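Local coordinates for monalysin (Pseudomonas entomophila, PDB 4MKO), which forms pores in host cell membranes, giving it cytolytic and hemolytic activity that contributes to intestinal damage and death in Drosophila, at residues A[109-121]-A[177-189]. Sequence-based numbering, arbitrary orientation. Where two conformers were deposited one is given.
Sequences EISTGFTRSESWS and YYLSAITQRKRVI. With ACT (acetate ion), chain J.
The carbonyl oxygen of Thr112 takes a hydrogen bond from the backbone N of Arg185, 2.7 Å from N to O and nearly in line with the C=O bond, while Gln184 CA lies against the same oxygen. Side chains of two adjacent residues at the strand's corner, Gln184 and Arg185, extend this backbone link. Gln184, fully extended, carries its amide to the loop backbone, and NE2 donates an almost straight bond of 2.8 Å to Ser111 O, which lies in the amide plane; the same nitrogen also bonds Asp13. Arg185, the centre of an inverse gamma turn, bends at chi3 (58°), and its NE reaches Gly113 O at 2.7 Å, close to the guanidinium plane. The backbone sets Arg185 CB over one face of the Phe114 ring, a CH-pi contact 3.9 Å from the centroid, and anti torsions (chi1 -165°, chi2 163°) carry CG and CD along the ring. At its edge, the ring meets Thr183 O. Gly113 has positive phi and passes close to Arg185. Farther back along the strand, Ile182 CD1 makes a CH-pi contact over the six-membered ring of Trp120, 3.9 Å from its centroid, and touches Thr112 CG2; the indole NE1 is held by Asp102. Within the loop, Thr112 OG1 donates to Ser119 OG, which in turn donates to Thr115 O. A water lies 2.8 Å from both Ser119 O and Thr183 O, between loop and strand. In this aerolysin-like fold, the contact thus joins a loop of the inferred pore-forming region to the long strand 173-191. Three consecutive carbonyls, Ser111 to Gly113, accept N-H groups of Gln184 and Arg185, which fixes the loop's course past the corner, with Phe114 packed on Arg185 and Trp120 on Ile182.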
ATOM      1  N   GLU A 109      -9.474  -6.539  -8.535  1.00  7.79           N
ATOM      2  CA  GLU A 109      -8.670  -7.390  -9.445  1.00  7.89           C
ATOM      3  C   GLU A 109      -7.185  -7.398  -9.060  1.00 10.17           C
ATOM      4  O   GLU A 109      -6.292  -7.421  -9.912  1.00  9.94           O
ATOM      5  CB  GLU A 109      -8.899  -6.996 -10.925  1.00  9.21           C
ATOM      6  CG  GLU A 109     -10.335  -7.197 -11.388  1.00 16.69           C
ATOM      7  CD  GLU A 109     -10.731  -6.425 -12.634  1.00 48.95           C
ATOM      8  OE1 GLU A 109      -9.948  -6.415 -13.609  1.00 35.25           O
ATOM      9  OE2 GLU A 109     -11.841  -5.847 -12.642  1.00 54.44           O
ATOM     10  N   ILE A 110      -6.935  -7.370  -7.751  1.00  6.81           N
ATOM     11  CA  ILE A 110      -5.598  -7.429  -7.178  1.00  6.92           C
ATOM     12  C   ILE A 110      -5.525  -8.669  -6.315  1.00 10.44           C
ATOM     13  O   ILE A 110      -6.485  -8.995  -5.628  1.00 10.82           O
ATOM     14  CB  ILE A 110      -5.297  -6.139  -6.364  1.00 10.40           C
ATOM     15  CG1 ILE A 110      -5.151  -4.927  -7.302  1.00 11.79           C
ATOM     16  CG2 ILE A 110      -4.069  -6.301  -5.424  1.00 11.70           C
ATOM     17  CD1 ILE A 110      -5.313  -3.586  -6.596  1.00 16.51           C
ATOM     18  N   SER A 111      -4.386  -9.357  -6.352  1.00  6.97           N
ATOM     19  CA  SER A 111      -4.124 -10.520  -5.507  1.00  7.88           C
ATOM     20  C   SER A 111      -2.805 -10.250  -4.790  1.00 11.08           C
ATOM     21  O   SER A 111      -1.839  -9.842  -5.439  1.00 10.77           O
ATOM     22  CB  SER A 111      -4.026 -11.796  -6.350  1.00 10.72           C
ATOM     23  OG  SER A 111      -3.622 -12.880  -5.530  1.00 20.65           O
ATOM     24  N   THR A 112      -2.742 -10.483  -3.457  1.00  7.98           N
ATOM     25  CA  THR A 112      -1.506 -10.260  -2.716  1.00  7.76           C
ATOM     26  C   THR A 112      -0.452 -11.314  -3.026  1.00 10.93           C
ATOM     27  O   THR A 112       0.730 -11.015  -2.956  1.00 11.09           O
ATOM     28  CB  THR A 112      -1.742 -10.241  -1.190  1.00 12.62           C
ATOM     29  OG1 THR A 112      -2.095 -11.565  -0.782  1.00 10.26           O
ATOM     30  CG2 THR A 112      -2.843  -9.254  -0.766  1.00  7.66           C
ATOM     31  N   GLY A 113      -0.882 -12.537  -3.329  1.00  9.24           N
ATOM     32  CA  GLY A 113       0.045 -13.636  -3.577  1.00  9.84           C
ATOM     33  C   GLY A 113       0.445 -14.333  -2.293  1.00 14.21           C
ATOM     34  O   GLY A 113       1.239 -15.279  -2.315  1.00 13.68           O
ATOM     35  N   PHE A 114      -0.137 -13.888  -1.160  1.00 10.30           N
ATOM     36  CA  PHE A 114       0.095 -14.475   0.160  1.00  9.55           C
ATOM     37  C   PHE A 114      -1.180 -15.166   0.649  1.00 14.64           C
ATOM     38  O   PHE A 114      -2.247 -14.982   0.046  1.00 13.96           O
ATOM     39  CB  PHE A 114       0.604 -13.411   1.163  1.00 10.65           C
ATOM     40  CG  PHE A 114       1.895 -12.750   0.748  1.00 10.94           C
ATOM     41  CD1 PHE A 114       3.061 -13.497   0.583  1.00 11.59           C
ATOM     42  CD2 PHE A 114       1.951 -11.377   0.520  1.00 11.08           C
ATOM     43  CE1 PHE A 114       4.255 -12.884   0.189  1.00 12.95           C
ATOM     44  CE2 PHE A 114       3.154 -10.760   0.172  1.00 13.49           C
ATOM     45  CZ  PHE A 114       4.305 -11.512   0.023  1.00 12.90           C
ATOM     46  N   THR A 115      -1.079 -16.001   1.710  1.00 12.53           N
ATOM     47  CA  THR A 115      -2.257 -16.725   2.185  1.00 12.42           C
ATOM     48  C   THR A 115      -3.273 -15.782   2.841  1.00 16.58           C
ATOM     49  O   THR A 115      -2.954 -14.622   3.171  1.00 14.56           O
ATOM     50  CB  THR A 115      -1.894 -17.905   3.110  1.00 20.66           C
ATOM     51  OG1 THR A 115      -1.484 -17.397   4.377  1.00 17.30           O
ATOM     52  CG2 THR A 115      -0.842 -18.844   2.510  1.00 20.88           C
ATOM     53  N   ARG A 116      -4.492 -16.296   3.029  1.00 14.14           N
ATOM     54  CA  ARG A 116      -5.594 -15.564   3.641  1.00 14.11           C
ATOM     55  C   ARG A 116      -5.217 -15.043   5.037  1.00 18.16           C
ATOM     56  O   ARG A 116      -5.510 -13.897   5.352  1.00 17.73           O
ATOM     57  CB  ARG A 116      -6.841 -16.452   3.695  1.00 15.64           C
ATOM     58  CG  ARG A 116      -8.086 -15.707   4.152  1.00 23.93           C
ATOM     59  CD  ARG A 116      -9.362 -16.505   3.980  1.00 31.36           C
ATOM     60  NE  ARG A 116     -10.487 -15.833   4.639  1.00 29.95           N
ATOM     61  CZ  ARG A 116     -11.239 -14.888   4.080  1.00 37.01           C
ATOM     62  NH1 ARG A 116     -11.002 -14.490   2.834  1.00 21.63           N
ATOM     63  NH2 ARG A 116     -12.233 -14.332   4.764  1.00 19.45           N
ATOM     64  N   SER A 117      -4.529 -15.853   5.845  1.00 14.68           N
ATOM     65  CA  SER A 117      -4.139 -15.441   7.194  1.00 15.00           C
ATOM     66  C   SER A 117      -2.914 -14.502   7.243  1.00 18.53           C
ATOM     67  O   SER A 117      -2.681 -13.864   8.266  1.00 20.28           O
ATOM     68  CB  SER A 117      -3.907 -16.669   8.075  1.00 18.93           C
ATOM     69  OG  SER A 117      -2.742 -17.366   7.660  1.00 26.79           O
ATOM     70  N   GLU A 118      -2.139 -14.429   6.146  1.00 13.78           N
ATOM     71  CA  GLU A 118      -0.906 -13.659   6.023  1.00 12.43           C
ATOM     72  C   GLU A 118      -1.084 -12.244   5.446  1.00 14.18           C
ATOM     73  O   GLU A 118      -0.389 -11.339   5.882  1.00 12.36           O
ATOM     74  CB  GLU A 118       0.052 -14.388   5.070  1.00 13.48           C
ATOM     75  CG  GLU A 118       0.794 -15.587   5.637  1.00 20.39           C
ATOM     76  CD  GLU A 118       1.583 -16.365   4.593  1.00 33.55           C
ATOM     77  OE1 GLU A 118       1.427 -16.101   3.376  1.00 17.66           O
ATOM     78  OE2 GLU A 118       2.367 -17.251   5.003  1.00 23.72           O
ATOM     79  N   SER A 119      -1.920 -12.096   4.411  1.00 12.20           N
ATOM     80  CA  SER A 119      -2.077 -10.877   3.613  1.00 10.86           C
ATOM     81  C   SER A 119      -2.247  -9.569   4.402  1.00 13.47           C
ATOM     82  O   SER A 119      -1.629  -8.556   4.031  1.00 11.15           O
ATOM     83  CB  SER A 119      -3.229 -11.040   2.627  1.00 14.02           C
ATOM     84  OG  SER A 119      -2.952 -12.083   1.704  1.00 14.38           O
ATOM     85  N   TRP A 120      -3.067  -9.601   5.490  1.00 10.38           N
ATOM     86  CA  TRP A 120      -3.404  -8.411   6.284  1.00 10.37           C
ATOM     87  C   TRP A 120      -2.948  -8.519   7.739  1.00 15.62           C
ATOM     88  O   TRP A 120      -3.384  -7.750   8.605  1.00 15.72           O
ATOM     89  CB  TRP A 120      -4.909  -8.147   6.188  1.00  9.10           C
ATOM     90  CG  TRP A 120      -5.371  -7.779   4.805  1.00  9.53           C
ATOM     91  CD1 TRP A 120      -5.757  -8.630   3.810  1.00 12.20           C
ATOM     92  CD2 TRP A 120      -5.472  -6.453   4.265  1.00  8.92           C
ATOM     93  NE1 TRP A 120      -6.125  -7.914   2.687  1.00 11.18           N
ATOM     94  CE2 TRP A 120      -5.949  -6.574   2.936  1.00 12.13           C
ATOM     95  CE3 TRP A 120      -5.251  -5.163   4.794  1.00  9.98           C
ATOM     96  CZ2 TRP A 120      -6.249  -5.460   2.141  1.00 11.06           C
ATOM     97  CZ3 TRP A 120      -5.529  -4.061   3.998  1.00 10.87           C
ATOM     98  CH2 TRP A 120      -6.016  -4.214   2.684  1.00 11.22           C
ATOM     99  N   SER A 121      -2.048  -9.464   8.003  1.00 12.91           N
ATOM    100  CA  SER A 121      -1.524  -9.703   9.339  1.00 13.39           C
ATOM    101  C   SER A 121      -0.326  -8.795   9.621  1.00 17.20           C
ATOM    102  O   SER A 121      -0.050  -7.841   8.871  1.00 16.30           O
ATOM    103  CB  SER A 121      -1.147 -11.182   9.489  1.00 17.07           C
ATOM    104  OG  SER A 121      -0.926 -11.526  10.848  1.00 23.86           O
ATOM    105  N   TYR A 177      -9.577   9.414   8.994  1.00  4.94           N
ATOM    106  CA  TYR A 177      -9.043   9.080   7.683  1.00  5.05           C
ATOM    107  C   TYR A 177      -7.565   8.834   7.822  1.00  7.42           C
ATOM    108  O   TYR A 177      -6.861   9.651   8.407  1.00  5.80           O
ATOM    109  CB  TYR A 177      -9.261  10.230   6.681  1.00  5.64           C
ATOM    110  CG  TYR A 177     -10.694  10.383   6.231  1.00  6.03           C
ATOM    111  CD1 TYR A 177     -11.642  10.991   7.050  1.00  6.54           C
ATOM    112  CD2 TYR A 177     -11.102   9.932   4.978  1.00  6.33           C
ATOM    113  CE1 TYR A 177     -12.972  11.117   6.646  1.00  5.83           C
ATOM    114  CE2 TYR A 177     -12.423  10.078   4.550  1.00  7.18           C
ATOM    115  CZ  TYR A 177     -13.354  10.669   5.392  1.00 10.82           C
ATOM    116  OH  TYR A 177     -14.641  10.841   4.965  1.00 10.55           O
ATOM    117  N   TYR A 178      -7.090   7.712   7.291  1.00  4.85           N
ATOM    118  CA  TYR A 178      -5.672   7.378   7.354  1.00  4.68           C
ATOM    119  C   TYR A 178      -5.336   6.401   6.218  1.00  7.63           C
ATOM    120  O   TYR A 178      -6.251   5.876   5.565  1.00  7.17           O
ATOM    121  CB  TYR A 178      -5.309   6.766   8.747  1.00  5.07           C
ATOM    122  CG  TYR A 178      -5.927   5.398   8.947  1.00  5.74           C
ATOM    123  CD1 TYR A 178      -7.260   5.262   9.341  1.00  6.72           C
ATOM    124  CD2 TYR A 178      -5.211   4.237   8.650  1.00  6.70           C
ATOM    125  CE1 TYR A 178      -7.846   4.006   9.492  1.00  5.01           C
ATOM    126  CE2 TYR A 178      -5.798   2.976   8.765  1.00  7.59           C
ATOM    127  CZ  TYR A 178      -7.110   2.866   9.205  1.00  9.33           C
ATOM    128  OH  TYR A 178      -7.712   1.628   9.266  1.00  8.39           O
ATOM    129  N   LEU A 179      -4.035   6.151   5.993  1.00  4.94           N
ATOM    130  CA  LEU A 179      -3.620   5.158   5.005  1.00  4.55           C
ATOM    131  C   LEU A 179      -2.948   3.989   5.705  1.00  7.18           C
ATOM    132  O   LEU A 179      -2.298   4.175   6.727  1.00  5.87           O
ATOM    133  CB  LEU A 179      -2.607   5.731   3.985  1.00  4.51           C
ATOM    134  CG  LEU A 179      -2.953   7.037   3.256  1.00  6.71           C
ATOM    135  CD1 LEU A 179      -1.831   7.390   2.253  1.00  6.24           C
ATOM    136  CD2 LEU A 179      -4.289   6.933   2.513  1.00  6.08           C
ATOM    137  N   SER A 180      -3.032   2.794   5.093  1.00  6.36           N
ATOM    138  CA  SER A 180      -2.288   1.629   5.546  1.00  6.70           C
ATOM    139  C   SER A 180      -1.601   1.029   4.341  1.00  8.95           C
ATOM    140  O   SER A 180      -1.933   1.366   3.201  1.00  7.48           O
ATOM    141  CB  SER A 180      -3.183   0.598   6.220  1.00  8.43           C
ATOM    142  OG  SER A 180      -3.896  -0.187   5.288  1.00 13.52           O
ATOM    143  N   ALA A 181      -0.677   0.111   4.586  1.00  8.52           N
ATOM    144  CA  ALA A 181       0.066  -0.496   3.486  1.00  7.38           C
ATOM    145  C   ALA A 181       0.432  -1.939   3.811  1.00  9.93           C
ATOM    146  O   ALA A 181       0.770  -2.256   4.951  1.00  9.06           O
ATOM    147  CB  ALA A 181       1.316   0.314   3.201  1.00  8.26           C
ATOM    148  N   ILE A 182       0.320  -2.804   2.806  1.00  5.99           N
ATOM    149  CA  ILE A 182       0.665  -4.226   2.873  1.00  6.23           C
ATOM    150  C   ILE A 182       1.560  -4.506   1.664  1.00  9.25           C
ATOM    151  O   ILE A 182       1.598  -3.701   0.723  1.00  8.25           O
ATOM    152  CB  ILE A 182      -0.599  -5.157   2.901  1.00  8.87           C
ATOM    153  CG1 ILE A 182      -1.359  -5.178   1.533  1.00  7.87           C
ATOM    154  CG2 ILE A 182      -1.553  -4.812   4.083  1.00  9.44           C
ATOM    155  CD1 ILE A 182      -2.515  -6.171   1.395  1.00  7.68           C
ATOM    156  N   THR A 183       2.257  -5.641   1.663  1.00  5.58           N
ATOM    157  CA  THR A 183       3.060  -5.989   0.491  1.00  4.83           C
ATOM    158  C   THR A 183       2.340  -6.989  -0.383  1.00  8.47           C
ATOM    159  O   THR A 183       1.426  -7.694   0.068  1.00  8.02           O
ATOM    160  CB  THR A 183       4.396  -6.620   0.899  1.00  7.85           C
ATOM    161  OG1 THR A 183       4.150  -7.572   1.937  1.00  9.65           O
ATOM    162  CG2 THR A 183       5.446  -5.593   1.314  1.00  6.95           C
ATOM    163  N   GLN A 184       2.797  -7.075  -1.634  1.00  5.15           N
ATOM    164  CA  GLN A 184       2.367  -8.063  -2.629  1.00  4.39           C
ATOM    165  C   GLN A 184       3.580  -8.977  -2.855  1.00  7.49           C
ATOM    166  O   GLN A 184       4.716  -8.525  -2.718  1.00  7.98           O
ATOM    167  CB  GLN A 184       1.993  -7.364  -3.950  1.00  6.09           C
ATOM    168  CG  GLN A 184       1.315  -8.271  -4.967  1.00 14.87           C
ATOM    169  CD  GLN A 184       0.868  -7.510  -6.183  1.00 19.83           C
ATOM    170  OE1 GLN A 184       1.604  -6.692  -6.751  1.00 14.85           O
ATOM    171  NE2 GLN A 184      -0.330  -7.793  -6.634  1.00 13.25           N
ATOM    172  N   ARG A 185       3.342 -10.240  -3.238  1.00  5.60           N
ATOM    173  CA  ARG A 185       4.410 -11.207  -3.536  1.00  5.79           C
ATOM    174  C   ARG A 185       4.972 -10.909  -4.943  1.00  9.61           C
ATOM    175  O   ARG A 185       4.852 -11.716  -5.871  1.00 11.00           O
ATOM    176  CB  ARG A 185       3.889 -12.646  -3.408  1.00  7.88           C
ATOM    177  CG  ARG A 185       5.043 -13.654  -3.350  1.00 17.51           C
ATOM    178  CD  ARG A 185       4.641 -15.014  -2.813  1.00 25.59           C
ATOM    179  NE  ARG A 185       3.570 -15.632  -3.584  1.00 28.22           N
ATOM    180  CZ  ARG A 185       3.752 -16.473  -4.591  1.00 46.20           C
ATOM    181  NH1 ARG A 185       4.978 -16.785  -4.991  1.00 34.98           N
ATOM    182  NH2 ARG A 185       2.706 -16.999  -5.220  1.00 32.10           N
ATOM    183  N   LYS A 186       5.577  -9.716  -5.075  1.00  6.36           N
ATOM    184  CA  LYS A 186       6.133  -9.214  -6.321  0.83  5.85           C
ATOM    185  C   LYS A 186       7.341  -8.341  -6.011  1.00  9.42           C
ATOM    186  O   LYS A 186       7.272  -7.458  -5.144  1.00  8.22           O
ATOM    187  CB  LYS A 186       5.047  -8.411  -7.038  0.83  7.17           C
ATOM    188  CG  LYS A 186       5.291  -8.151  -8.496  0.83  8.06           C
ATOM    189  CD  LYS A 186       4.031  -7.642  -9.189  0.83  9.81           C
ATOM    190  CE  LYS A 186       2.994  -8.720  -9.418  0.83 14.76           C
ATOM    191  NZ  LYS A 186       1.855  -8.211 -10.220  0.83 16.64           N
ATOM    192  N   ARG A 187       8.442  -8.604  -6.698  1.00  7.09           N
ATOM    193  CA  ARG A 187       9.667  -7.841  -6.520  1.00  6.35           C
ATOM    194  C   ARG A 187      10.255  -7.511  -7.890  1.00  9.52           C
ATOM    195  O   ARG A 187      10.111  -8.291  -8.831  1.00  8.97           O
ATOM    196  CB  ARG A 187      10.674  -8.595  -5.625  1.00  5.63           C
ATOM    197  CG  ARG A 187      11.289  -9.853  -6.258  1.00  7.93           C
ATOM    198  CD  ARG A 187      12.588  -9.569  -6.993  1.00  7.58           C
ATOM    199  NE  ARG A 187      13.092 -10.770  -7.671  1.00  9.08           N
ATOM    200  CZ  ARG A 187      12.764 -11.162  -8.899  1.00 14.69           C
ATOM    201  NH1 ARG A 187      11.882 -10.470  -9.615  1.00  9.58           N
ATOM    202  NH2 ARG A 187      13.297 -12.265  -9.414  1.00 10.95           N
ATOM    203  N   VAL A 188      10.946  -6.382  -7.971  1.00  6.54           N
ATOM    204  CA  VAL A 188      11.551  -5.873  -9.192  1.00  6.67           C
ATOM    205  C   VAL A 188      13.047  -5.776  -8.961  1.00  9.74           C
ATOM    206  O   VAL A 188      13.464  -5.309  -7.908  1.00  8.18           O
ATOM    207  CB  VAL A 188      10.951  -4.470  -9.526  1.00 10.54           C
ATOM    208  CG1 VAL A 188      11.592  -3.851 -10.773  1.00 10.95           C
ATOM    209  CG2 VAL A 188       9.425  -4.539  -9.688  1.00 10.23           C
ATOM    210  N   ILE A 189      13.843  -6.147  -9.972  1.00  7.84           N
ATOM    211  CA  ILE A 189      15.304  -5.984  -9.950  1.00  7.39           C
ATOM    212  C   ILE A 189      15.660  -5.139 -11.161  1.00 11.49           C
ATOM    213  O   ILE A 189      15.293  -5.497 -12.276  1.00 10.33           O
ATOM    214  CB  ILE A 189      16.101  -7.329  -9.914  1.00 10.35           C
ATOM    215  CG1 ILE A 189      15.654  -8.246  -8.743  1.00 10.09           C
ATOM    216  CG2 ILE A 189      17.607  -7.026  -9.811  1.00 11.48           C
ATOM    217  CD1 ILE A 189      16.293  -9.645  -8.768  1.00 15.77           C
TER
HETATM  218  C   ACT J1006      -0.550 -11.274 -10.125  1.00 36.03           C
HETATM  219  O   ACT J1006      -0.147 -10.100 -10.233  1.00 24.83           O
HETATM  220  OXT ACT J1006      -1.682 -11.617  -9.679  1.00 38.89           O
HETATM  221  CH3 ACT J1006       0.416 -12.374 -10.581  1.00 34.61           C
HETATM  222  O   HOH W   1       0.595  -8.921   2.426  1.00  8.85           O